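PDB 2RKQ: peptidoglycan-recognition protein SD from Drosophila melanogaster, which binds bacterial peptidoglycan as a secreted pattern-recognition protein of insect innate immunity and triggers the Toll pathway in response to Gram-positive bacteria. Local coordinates for residues H68-G73 with A101-F106; G140-S145 with A153-I158. One frame throughout, in Å; residues are numbered along the deposited sequence.

Contact 1 (H68-G73 with A101-F106); sequences HYLIGG and AFIGNF
I71 and F102 turn their side chains onto the same face of the sheet with matching first torsions: CG1 of I71 (chi1 -53°) and CG of F102 (chi1 -77°) each stand anti to the carbonyl carbon, beside the backbone N. The two therefore run side by side, and the extended end of I71 lays its CD1 over one face of the phenyl ring as a CH-pi contact, 4.2 Å from the F102 ring centroid. The methyl is displaced toward the rim, so CZ is the nearest ring atom. Helix 113-128 covers this face, with A119 touching both side chains. Their backbones pair in parallel register, L70 beside A101 and I71 beside F102. A101 N donates to Y69 O at 2.9 Å, I71 N to A101 O at 2.8 Å, and I103 N to I71 O at 2.8 Å, the last nearly straight. A101 O also receives a CA-H...O contact from L70 CA. These are neighbouring strands, 69-71 and 97-102, in the central mixed sheet of the PGRP domain, the fold of the N-acetylmuramoyl-L-alanine amidase 2 family, to which this protein belongs; strand 26-33 flanks 97-102 on its other edge. On the opposite face L70 CD2 packs against A101 CB at 4.0 Å, and L70 CB meets CG1 of I103; M49 of helix 42-58 touches both L70 and I103. I103 continues past the last bridge, bringing its CD1 to 3.9 Å from G72 CA. Where the strands end, one water donates to both I71 O and I103 O, so I71 O takes two bonds, one from a backbone N-H and one from the water.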
loop_
_atom_site.group_PDB
_atom_site.type_symbol
_atom_site.label_atom_id
_atom_site.label_comp_id
_atom_site.label_asym_id
_atom_site.label_seq_id
_atom_site.Cartn_x
_atom_site.Cartn_y
_atom_site.Cartn_z
ATOM N N HIS A 68 -0.263 4.131 2.334
ATOM C CA HIS A 68 1.008 4.810 2.544
ATOM C C HIS A 68 1.923 4.733 1.348
ATOM O O HIS A 68 2.691 5.675 1.088
ATOM C CB HIS A 68 1.699 4.257 3.782
ATOM C CG HIS A 68 0.827 4.332 4.985
ATOM N ND1 HIS A 68 0.645 5.487 5.712
ATOM C CD2 HIS A 68 -0.010 3.416 5.518
ATOM C CE1 HIS A 68 -0.244 5.263 6.666
ATOM N NE2 HIS A 68 -0.649 4.011 6.572
ATOM N N TYR A 69 1.870 3.601 0.640
ATOM C CA TYR A 69 2.669 3.421 -0.564
ATOM C C TYR A 69 1.871 2.607 -1.549
ATOM O O TYR A 69 1.086 1.738 -1.149
ATOM C CB TYR A 69 3.932 2.638 -0.249
ATOM C CG TYR A 69 4.915 3.354 0.632
ATOM C CD1 TYR A 69 5.063 2.993 1.981
ATOM C CD2 TYR A 69 5.719 4.369 0.122
ATOM C CE1 TYR A 69 5.980 3.653 2.807
ATOM C CE2 TYR A 69 6.651 5.020 0.933
ATOM C CZ TYR A 69 6.782 4.641 2.270
ATOM O OH TYR A 69 7.696 5.275 3.088
ATOM N N LEU A 70 2.086 2.878 -2.833
ATOM C CA LEU A 70 1.485 2.077 -3.905
ATOM C C LEU A 70 2.570 1.685 -4.870
ATOM O O LEU A 70 3.539 2.414 -5.047
ATOM C CB LEU A 70 0.388 2.861 -4.632
ATOM C CG LEU A 70 -0.819 3.091 -3.713
ATOM C CD1 LEU A 70 -0.727 4.478 -3.053
ATOM C CD2 LEU A 70 -2.117 2.904 -4.461
ATOM N N ILE A 71 2.401 0.533 -5.494
ATOM C CA ILE A 71 3.450 -0.013 -6.346
ATOM C C ILE A 71 2.906 -0.282 -7.740
ATOM O O ILE A 71 1.973 -1.061 -7.917
ATOM C CB ILE A 71 4.045 -1.298 -5.755
ATOM C CG1 ILE A 71 4.495 -1.053 -4.297
ATOM C CG2 ILE A 71 5.232 -1.751 -6.608
ATOM C CD1 ILE A 71 5.031 -2.273 -3.620
ATOM N N GLY A 72 3.461 0.430 -8.716
ATOM C CA GLY A 72 2.989 0.282 -10.088
ATOM C C GLY A 72 3.580 -0.936 -10.751
ATOM O O GLY A 72 4.591 -1.487 -10.300
ATOM N N GLY A 73 2.935 -1.369 -11.830
ATOM C CA GLY A 73 3.474 -2.466 -12.633
ATOM C C GLY A 73 4.762 -2.108 -13.336
ATOM O O GLY A 73 5.456 -2.972 -13.859
ATOM N N ALA A 101 -0.226 -0.870 -1.313
ATOM C CA ALA A 101 -1.125 -1.443 -2.317
ATOM C C ALA A 101 -0.430 -1.585 -3.646
ATOM O O ALA A 101 0.196 -0.642 -4.139
ATOM C CB ALA A 101 -2.387 -0.591 -2.479
ATOM N N PHE A 102 -0.519 -2.780 -4.218
ATOM C CA PHE A 102 -0.066 -2.966 -5.574
ATOM C C PHE A 102 -1.161 -2.481 -6.501
ATOM O O PHE A 102 -2.347 -2.831 -6.342
ATOM C CB PHE A 102 0.177 -4.444 -5.842
ATOM C CG PHE A 102 1.452 -4.985 -5.255
ATOM C CD1 PHE A 102 1.564 -5.234 -3.891
ATOM C CD2 PHE A 102 2.525 -5.302 -6.095
ATOM C CE1 PHE A 102 2.735 -5.754 -3.366
ATOM C CE2 PHE A 102 3.704 -5.831 -5.579
ATOM C CZ PHE A 102 3.808 -6.066 -4.219
ATOM N N ILE A 103 -0.755 -1.676 -7.472
ATOM C CA ILE A 103 -1.713 -1.167 -8.445
ATOM C C ILE A 103 -2.018 -2.293 -9.427
ATOM O O ILE A 103 -1.101 -2.846 -10.058
ATOM C CB ILE A 103 -1.177 0.059 -9.201
ATOM C CG1 ILE A 103 -0.865 1.193 -8.202
ATOM C CG2 ILE A 103 -2.203 0.476 -10.282
ATOM C CD1 ILE A 103 -0.100 2.363 -8.789
ATOM N N GLY A 104 -3.305 -2.615 -9.527
ATOM C CA GLY A 104 -3.778 -3.696 -10.391
ATOM C C GLY A 104 -4.657 -4.682 -9.661
ATOM O O GLY A 104 -5.032 -4.459 -8.511
ATOM N N ASN A 105 -4.976 -5.785 -10.341
ATOM C CA ASN A 105 -5.811 -6.816 -9.771
ATOM C C ASN A 105 -5.067 -8.131 -9.848
ATOM O O ASN A 105 -4.770 -8.638 -10.938
ATOM C CB ASN A 105 -7.160 -6.918 -10.485
ATOM C CG ASN A 105 -8.119 -7.832 -9.753
ATOM O OD1 ASN A 105 -7.801 -8.990 -9.469
ATOM N ND2 ASN A 105 -9.276 -7.304 -9.401
ATOM N N PHE A 106 -4.764 -8.678 -8.680
ATOM C CA PHE A 106 -3.885 -9.838 -8.608
ATOM C C PHE A 106 -4.581 -11.056 -8.043
ATOM O O PHE A 106 -3.980 -11.889 -7.367
ATOM C CB PHE A 106 -2.601 -9.426 -7.883
ATOM C CG PHE A 106 -1.957 -8.263 -8.538
ATOM C CD1 PHE A 106 -2.024 -6.986 -7.982
ATOM C CD2 PHE A 106 -1.405 -8.415 -9.798
ATOM C CE1 PHE A 106 -1.478 -5.906 -8.661
ATOM C CE2 PHE A 106 -0.864 -7.355 -10.478
ATOM C CZ PHE A 106 -0.901 -6.087 -9.915
HETATM O O HOH W 1 1.579 -3.631 -9.236
#

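Contact 2 (G140-S145 with A153-I158); sequences GHRQVS and ALYALI
G140 and Y155 mark the closest backbone approach, their CA atoms 6.2 Å apart, where the end of strand 136-140 and the following turn meet one side of helix 152-158. The turn has helical backbone angles at 141-143, and Q143 N bonds back to G140 O. Y155 reaches across with CG anti to its backbone N (chi1 -174°), presenting one ring face to R142 and an edge to G140 and Q143. R142 lies over that face: its CD sits almost on the ring normal, a CH-pi contact 3.6 Å from the Y155 ring centroid. A bend at chi3 (63°) then folds the guanidinium back toward the root of the tyrosine. There it stacks nearly flat, planes 22° apart, with R142 NH1 3.7 Å from Y155 CD1. R142 NH2 is held by K148 O and a salt bridge to E152, both in the connection between the two segments. The turn joins the edge strand 136-140 of the central PGRP sheet to helix 152-158. The Q143 amide meets the tyrosine rim roughly at right angles, its CD 3.3 Å from Y155 OH. Q143 OE1 accepts from G140 N at 2.7 Å and from W164 NE1, while Q143 NE2 donates to S165 O and E167 O, so bonds at both ends of the amide hold its rotation. An alanine in place of Y155 would probably open a gap beside G140 and Q143 and leave the R142 guanidinium without its flat aromatic support. Next to the ring, I158 CD1 packs on G140 N at 3.6 Å.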
loop_
_atom_site.group_PDB
_atom_site.type_symbol
_atom_site.label_atom_id
_atom_site.label_comp_id
_atom_site.label_asym_id
_atom_site.label_seq_id
_atom_site.Cartn_x
_atom_site.Cartn_y
_atom_site.Cartn_z
ATOM N N GLY A 140 -1.935 -9.808 4.777
ATOM C CA GLY A 140 -2.699 -9.404 3.604
ATOM C C GLY A 140 -3.891 -8.576 4.024
ATOM O O GLY A 140 -4.404 -8.725 5.136
ATOM N N HIS A 141 -4.359 -7.734 3.111
ATOM C CA HIS A 141 -5.528 -6.894 3.335
ATOM C C HIS A 141 -6.717 -7.747 3.820
ATOM O O HIS A 141 -7.431 -7.362 4.741
ATOM C CB HIS A 141 -5.814 -6.196 2.009
ATOM C CG HIS A 141 -6.718 -5.008 2.104
ATOM N ND1 HIS A 141 -7.161 -4.350 0.978
ATOM C CD2 HIS A 141 -7.262 -4.365 3.164
ATOM C CE1 HIS A 141 -7.941 -3.348 1.341
ATOM N NE2 HIS A 141 -8.027 -3.341 2.661
ATOM N N ARG A 142 -6.884 -8.928 3.226
ATOM C CA ARG A 142 -7.983 -9.819 3.595
ATOM C C ARG A 142 -7.930 -10.298 5.048
ATOM O O ARG A 142 -8.929 -10.804 5.575
ATOM C CB ARG A 142 -8.004 -11.043 2.683
ATOM C CG ARG A 142 -6.719 -11.858 2.677
ATOM C CD ARG A 142 -6.877 -13.129 1.864
ATOM N NE ARG A 142 -7.136 -12.830 0.464
ATOM C CZ ARG A 142 -7.315 -13.763 -0.460
ATOM N NH1 ARG A 142 -7.240 -15.048 -0.118
ATOM N NH2 ARG A 142 -7.556 -13.411 -1.715
ATOM N N GLN A 143 -6.769 -10.189 5.686
ATOM C CA GLN A 143 -6.660 -10.605 7.084
ATOM C C GLN A 143 -7.141 -9.514 8.043
ATOM O O GLN A 143 -7.351 -9.789 9.228
ATOM C CB GLN A 143 -5.232 -11.013 7.425
ATOM C CG GLN A 143 -4.722 -12.143 6.554
ATOM C CD GLN A 143 -3.301 -12.493 6.875
ATOM O OE1 GLN A 143 -2.366 -12.139 6.129
ATOM N NE2 GLN A 143 -3.115 -13.208 7.984
ATOM N N VAL A 144 -7.326 -8.298 7.526
ATOM C CA VAL A 144 -7.728 -7.168 8.357
ATOM C C VAL A 144 -9.014 -6.482 7.897
ATOM O O VAL A 144 -9.508 -5.572 8.569
ATOM C CB VAL A 144 -6.608 -6.115 8.456
ATOM C CG1 VAL A 144 -5.331 -6.735 9.014
ATOM C CG2 VAL A 144 -6.339 -5.455 7.101
ATOM N N SER A 145 -9.540 -6.905 6.752
ATOM C CA SER A 145 -10.715 -6.296 6.153
ATOM C C SER A 145 -11.441 -7.389 5.398
ATOM O O SER A 145 -10.806 -8.345 4.936
ATOM C CB SER A 145 -10.287 -5.205 5.187
ATOM O OG SER A 145 -11.411 -4.515 4.654
ATOM N N ALA A 153 -3.515 -14.541 -5.967
ATOM C CA ALA A 153 -2.160 -14.810 -6.440
ATOM C C ALA A 153 -1.143 -14.017 -5.644
ATOM O O ALA A 153 -0.083 -14.528 -5.271
ATOM C CB ALA A 153 -2.029 -14.495 -7.934
ATOM N N LEU A 154 -1.475 -12.757 -5.376
ATOM C CA LEU A 154 -0.560 -11.936 -4.604
ATOM C C LEU A 154 -0.549 -12.359 -3.131
ATOM O O LEU A 154 0.511 -12.410 -2.495
ATOM C CB LEU A 154 -0.914 -10.460 -4.787
ATOM C CG LEU A 154 -0.133 -9.463 -3.931
ATOM C CD1 LEU A 154 1.392 -9.646 -4.038
ATOM C CD2 LEU A 154 -0.517 -8.072 -4.371
ATOM N N TYR A 155 -1.715 -12.685 -2.595
ATOM C CA TYR A 155 -1.776 -13.174 -1.217
ATOM C C TYR A 155 -0.917 -14.416 -1.019
ATOM O O TYR A 155 -0.172 -14.500 -0.049
ATOM C CB TYR A 155 -3.212 -13.455 -0.796
ATOM C CG TYR A 155 -3.345 -13.821 0.660
ATOM C CD1 TYR A 155 -3.759 -15.101 1.031
ATOM C CD2 TYR A 155 -3.021 -12.906 1.665
ATOM C CE1 TYR A 155 -3.886 -15.448 2.370
ATOM C CE2 TYR A 155 -3.149 -13.244 3.007
ATOM C CZ TYR A 155 -3.576 -14.519 3.341
ATOM O OH TYR A 155 -3.701 -14.860 4.671
ATOM N N ALA A 156 -0.961 -15.334 -1.979
ATOM C CA ALA A 156 -0.158 -16.567 -1.880
ATOM C C ALA A 156 1.334 -16.268 -1.802
ATOM O O ALA A 156 2.096 -16.967 -1.112
ATOM C CB ALA A 156 -0.432 -17.454 -3.053
ATOM N N LEU A 157 1.751 -15.229 -2.519
ATOM C CA LEU A 157 3.146 -14.824 -2.517
ATOM C C LEU A 157 3.536 -14.201 -1.177
ATOM O O LEU A 157 4.557 -14.584 -0.582
ATOM C CB LEU A 157 3.434 -13.853 -3.671
ATOM C CG LEU A 157 3.348 -14.415 -5.089
ATOM C CD1 LEU A 157 3.570 -13.270 -6.084
ATOM C CD2 LEU A 157 4.378 -15.541 -5.294
ATOM N N ILE A 158 2.725 -13.255 -0.697
ATOM C CA ILE A 158 3.101 -12.552 0.533
ATOM C C ILE A 158 3.109 -13.502 1.732
ATOM O O ILE A 158 3.880 -13.312 2.664
ATOM C CB ILE A 158 2.262 -11.266 0.806
ATOM C CG1 ILE A 158 0.820 -11.587 1.156
ATOM C CG2 ILE A 158 2.329 -10.329 -0.377
ATOM C CD1 ILE A 158 0.469 -11.330 2.584
#

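Contacts 1 and 2 follow one another along the chain, their centres about 13 Å apart, and they touch directly through the helix of contact 2. F102 CD1 lies 3.6 Å from L154 CD2, and F106 CB 3.7 Å from L154 CB, so L154 packs on residues of 101-106 while Y155 packs on G140, R142 and Q143, and I158 on G140. Strand 26-33 lies between strands 97-102 and 136-140 in the sheet and pairs with both: I31 touches F102 and I158. L116 of helix 113-128 also meets L154, continuing the cover over I71 and F102. Contact 1 is thus the pairing of two sheet strands, and contact 2 joins the sheet's edge strand to the last helix.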